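Local coordinates for SusD superfamily protein (PDB 3HDX) that probably binds polysaccharide or its fragments at the outer membrane, as a SusD-family protein of carbohydrate metabolism in a gut Bacteroides, at residues A[373-377]-A[378-382]; A[407-410]-A[411-415]. All coordinates share one frame; numbering follows the deposited sequence. Where two conformers were deposited one is given.

Contact 1 (A[373-377]-A[378-382]); sequences ALCAL and NRSTE
R379 N reaches back to L374 O at 2.8 Å, and N378 N to C375 O at 2.9 Å, a pair of bonds that closes helix 363-376 with a Schellman motif. N378 is its C-prime residue, with positive phi (60°), and the turn is tight: R379 already holds the N-cap position of helix 380-391. This is the short bend between two consecutive helices of the SusD-family chain.

Over that bend the side chains of L374 and R379 cross. R379 CG lies beside the backbone N (chi1 -67°) and the chain kinks at chi3, which lays the guanidinium over the leucine: L374 CD2 sits beneath the middle of one face, 3.5 Å from R379 CZ. The other methyl, CD1, runs on to E382 CB. With an alanine at L374, the guanidinium would probably lose the support under this face and a gap would open between the bend and E382. L377 lies alongside R379, pointing the same way, its CD1 approaching NH1 obliquely. On the far side C375 SG meets S380 OG at 3.8 Å.

What fixes the rotation of the guanidinium is a side-on, two-nitrogen salt bridge to E382: R379 NE meets E382 OE2 at 3.0 Å from above the carboxylate plane, and R379 NH2 meets E382 OE1 on its syn side at 2.8 Å.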
loop_
_atom_site.group_PDB
_atom_site.type_symbol
_atom_site.label_atom_id
_atom_site.label_comp_id
_atom_site.label_asym_id
_atom_site.label_seq_id
_atom_site.Cartn_x
_atom_site.Cartn_y
_atom_site.Cartn_z
ATOM N N ALA A 373 -9.384 14.413 -3.995
ATOM C CA ALA A 373 -10.839 14.257 -4.002
ATOM C C ALA A 373 -11.565 15.608 -4.076
ATOM O O ALA A 373 -12.486 15.783 -4.854
ATOM C CB ALA A 373 -11.315 13.435 -2.784
ATOM N N LEU A 374 -11.073 16.574 -3.314
ATOM C CA LEU A 374 -11.682 17.906 -3.276
ATOM C C LEU A 374 -11.558 18.581 -4.649
ATOM O O LEU A 374 -12.523 19.155 -5.146
ATOM C CB LEU A 374 -11.096 18.765 -2.157
ATOM C CG LEU A 374 -11.570 18.368 -0.765
ATOM C CD1 LEU A 374 -10.677 18.963 0.311
ATOM C CD2 LEU A 374 -13.046 18.780 -0.556
ATOM N N CYS A 375 -10.399 18.441 -5.303
ATOM C CA CYS A 375 -10.272 18.932 -6.682
ATOM C C CYS A 375 -11.238 18.248 -7.625
ATOM O O CYS A 375 -11.901 18.913 -8.451
ATOM C CB CYS A 375 -8.876 18.733 -7.197
ATOM S SG CYS A 375 -7.696 19.862 -6.464
ATOM N N ALA A 376 -11.344 16.923 -7.499
ATOM C CA ALA A 376 -12.254 16.157 -8.328
ATOM C C ALA A 376 -13.715 16.630 -8.200
ATOM O O ALA A 376 -14.486 16.613 -9.171
ATOM C CB ALA A 376 -12.122 14.644 -8.062
ATOM N N LEU A 377 -14.060 17.064 -6.995
ATOM C CA LEU A 377 -15.371 17.593 -6.655
ATOM C C LEU A 377 -15.527 19.092 -6.940
ATOM O O LEU A 377 -16.531 19.685 -6.557
ATOM C CB LEU A 377 -15.630 17.319 -5.167
ATOM C CG LEU A 377 -15.712 15.850 -4.726
ATOM C CD1 LEU A 377 -15.580 15.717 -3.218
ATOM C CD2 LEU A 377 -16.991 15.252 -5.255
ATOM N N ASN A 378 -14.562 19.683 -7.652
ATOM C CA ASN A 378 -14.561 21.109 -8.006
ATOM C C ASN A 378 -14.570 22.009 -6.752
ATOM O O ASN A 378 -15.234 23.061 -6.704
ATOM C CB ASN A 378 -15.699 21.429 -8.994
ATOM C CG ASN A 378 -15.423 22.690 -9.831
ATOM O OD1 ASN A 378 -14.263 23.080 -10.071
ATOM N ND2 ASN A 378 -16.500 23.310 -10.305
ATOM N N ARG A 379 -13.804 21.586 -5.736
ATOM C CA ARG A 379 -13.591 22.288 -4.479
ATOM C C ARG A 379 -12.089 22.509 -4.271
ATOM O O ARG A 379 -11.532 22.308 -3.226
ATOM C CB ARG A 379 -14.273 21.537 -3.343
ATOM C CG ARG A 379 -15.794 21.570 -3.490
ATOM C CD ARG A 379 -16.477 20.503 -2.620
ATOM N NE ARG A 379 -16.127 20.664 -1.224
ATOM C CZ ARG A 379 -16.391 19.771 -0.264
ATOM N NH1 ARG A 379 -17.013 18.622 -0.546
ATOM N NH2 ARG A 379 -16.002 19.999 0.976
ATOM N N SER A 380 -11.448 23.002 -5.330
ATOM C CA SER A 380 -9.996 23.238 -5.339
ATOM C C SER A 380 -9.476 24.166 -4.266
ATOM O O SER A 380 -8.417 23.921 -3.736
ATOM C CB SER A 380 -9.567 23.719 -6.732
ATOM O OG SER A 380 -9.939 22.740 -7.661
ATOM N N THR A 381 -10.223 25.231 -3.913
ATOM C CA THR A 381 -9.786 26.139 -2.874
ATOM C C THR A 381 -9.599 25.390 -1.549
ATOM O O THR A 381 -8.649 25.604 -0.842
ATOM C CB THR A 381 -10.773 27.341 -2.736
ATOM O OG1 THR A 381 -11.100 27.846 -4.050
ATOM C CG2 THR A 381 -10.152 28.406 -1.899
ATOM N N GLU A 382 -10.517 24.471 -1.249
ATOM C CA GLU A 382 -10.394 23.664 -0.043
ATOM C C GLU A 382 -9.229 22.652 -0.119
ATOM O O GLU A 382 -8.599 22.353 0.893
ATOM C CB GLU A 382 -11.715 22.939 0.219
ATOM C CG GLU A 382 -12.904 23.881 0.488
ATOM C CD GLU A 382 -14.213 23.136 0.468
ATOM O OE1 GLU A 382 -14.308 22.251 1.330
ATOM O OE2 GLU A 382 -15.076 23.376 -0.416
#

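Contact 2 (A[407-410]-A[411-415])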
loop_
_atom_site.group_PDB
_atom_site.type_symbol
_atom_site.label_atom_id
_atom_site.label_comp_id
_atom_site.label_asym_id
_atom_site.label_seq_id
_atom_site.Cartn_x
_atom_site.Cartn_y
_atom_site.Cartn_z
ATOM N N ASN A 407 -6.058 29.709 -10.431
ATOM C CA ASN A 407 -7.377 29.122 -10.232
ATOM C C ASN A 407 -7.690 27.984 -11.230
ATOM O O ASN A 407 -8.848 27.715 -11.528
ATOM C CB ASN A 407 -8.484 30.214 -10.227
ATOM C CG ASN A 407 -8.371 31.178 -9.028
ATOM O OD1 ASN A 407 -7.836 30.845 -7.989
ATOM N ND2 ASN A 407 -8.910 32.377 -9.182
ATOM N N ASN A 408 -6.649 27.289 -11.681
ATOM C CA ASN A 408 -6.776 26.209 -12.667
ATOM C C ASN A 408 -6.792 24.880 -11.890
ATOM O O ASN A 408 -5.766 24.473 -11.334
ATOM C CB ASN A 408 -5.665 26.274 -13.699
ATOM C CG ASN A 408 -5.827 25.258 -14.797
ATOM O OD1 ASN A 408 -5.972 24.083 -14.538
ATOM N ND2 ASN A 408 -5.776 25.712 -16.057
ATOM N N ARG A 409 -7.952 24.237 -11.893
ATOM C CA ARG A 409 -8.184 22.944 -11.191
ATOM C C ARG A 409 -7.191 21.868 -11.638
ATOM O O ARG A 409 -6.616 21.167 -10.799
ATOM C CB ARG A 409 -9.640 22.455 -11.426
ATOM C CG ARG A 409 -10.020 21.056 -10.929
ATOM C CD ARG A 409 -11.472 20.681 -11.458
ATOM N NE ARG A 409 -11.855 19.255 -11.348
ATOM C CZ ARG A 409 -11.654 18.284 -12.267
ATOM N NH1 ARG A 409 -11.062 18.515 -13.448
ATOM N NH2 ARG A 409 -12.069 17.037 -12.008
ATOM N N GLU A 410 -6.942 21.775 -12.941
ATOM C CA GLU A 410 -6.065 20.734 -13.469
ATOM C C GLU A 410 -4.593 21.000 -13.061
ATOM O O GLU A 410 -3.857 20.061 -12.735
ATOM C CB GLU A 410 -6.273 20.564 -14.968
ATOM C CG GLU A 410 -7.646 19.997 -15.334
ATOM C CD GLU A 410 -8.825 20.985 -15.204
ATOM O OE1 GLU A 410 -8.660 22.223 -15.397
ATOM O OE2 GLU A 410 -9.929 20.527 -14.862
ATOM N N SER A 411 -4.194 22.274 -13.013
ATOM C CA SER A 411 -2.835 22.634 -12.576
ATOM C C SER A 411 -2.641 22.192 -11.124
ATOM O O SER A 411 -1.572 21.663 -10.762
ATOM C CB SER A 411 -2.555 24.146 -12.683
ATOM O OG SER A 411 -2.570 24.600 -14.027
ATOM N N LEU A 412 -3.660 22.424 -10.280
ATOM C CA LEU A 412 -3.597 22.008 -8.873
ATOM C C LEU A 412 -3.599 20.481 -8.746
ATOM O O LEU A 412 -2.826 19.926 -7.965
ATOM C CB LEU A 412 -4.728 22.671 -8.064
ATOM C CG LEU A 412 -4.809 22.264 -6.573
ATOM C CD1 LEU A 412 -3.465 22.589 -5.905
ATOM C CD2 LEU A 412 -5.951 22.989 -5.838
ATOM N N ILE A 413 -4.449 19.802 -9.515
ATOM C CA ILE A 413 -4.436 18.311 -9.515
ATOM C C ILE A 413 -3.047 17.789 -9.874
ATOM O O ILE A 413 -2.503 16.960 -9.146
ATOM C CB ILE A 413 -5.507 17.708 -10.462
ATOM C CG1 ILE A 413 -6.902 17.952 -9.915
ATOM C CG2 ILE A 413 -5.248 16.176 -10.713
ATOM C CD1 ILE A 413 -8.006 17.752 -10.983
ATOM N N ALA A 414 -2.437 18.351 -10.907
ATOM C CA ALA A 414 -1.109 17.878 -11.340
ATOM C C ALA A 414 -0.102 18.067 -10.172
ATOM O O ALA A 414 0.699 17.174 -9.884
ATOM C CB ALA A 414 -0.650 18.568 -12.637
ATOM N N GLU A 415 -0.173 19.209 -9.497
ATOM C CA GLU A 415 0.743 19.480 -8.383
ATOM C C GLU A 415 0.538 18.560 -7.162
ATOM O O GLU A 415 1.511 18.126 -6.547
ATOM C CB GLU A 415 0.758 20.957 -7.982
ATOM C CG GLU A 415 1.763 21.304 -6.898
ATOM C CD GLU A 415 3.202 20.976 -7.243
ATOM O OE1 GLU A 415 3.568 20.869 -8.450
ATOM O OE2 GLU A 415 3.970 20.822 -6.277
#
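N408 and S411 meet through a capping bond at the start of helix 409-423: S411 N donates to N408 OD1 at 3.0 Å, approaching from above the amide plane, 41° out of it. The asparagine CG stands anti to its own backbone N (chi1 -175°), which turns OD1 back over the first turn. In one of its two conformers S411 places OG 3.4 Å from N408 CG, against the capping amide.

The backbone bonds of the first turns follow at once. L412 N binds N408 O at 3.1 Å, making N408 an acceptor through both its side chain and its carbonyl; I413 N binds R409 O and A414 N binds E410 O, both at 2.9 Å.

Charge pairing comes from neighbours in sequence. In one of the two conformers of E410, R409 NH1 bonds to E410 OE2 at 2.7 Å, a salt bridge less certain than the backbone bonds; it lies in the guanidinium plane and meets the anti side of the carboxylate, whose chain bends at chi2 (75°).

Van der Waals contact joins R409 to I413, one turn on. The two side chains run side by side, and I413 CD1 lies over the centre of one guanidinium face, 3.9 Å from R409 CZ. M441 of helix 430-441 packs on both E410 and I413, and L440 on R409.

Taken together, the residue before the helix, its side-chain acceptor and the bonded first turn make a classic asparagine N-cap.

Contact 1 comes first along the chain, at the bend between helices 363-376 and 380-391; contact 2 follows at the start of helix 409-423, and their centres lie about 10 Å apart, on the same side of the chain's centre. They touch directly. R409 NE probably donates to C375 O at 2.9 Å, so the carbonyl that takes part in the Schellman turn also receives the arginine. C375 CB packs on I413 CG1 at 3.4 Å, and L412 CD2 faces both C375 SG and S380 O. The end of helix 363-376 and the start of helix 409-423 are thus joined, bringing together helices 363-376, 380-391 and 409-423, with short helix 401-405 between the last two in sequence.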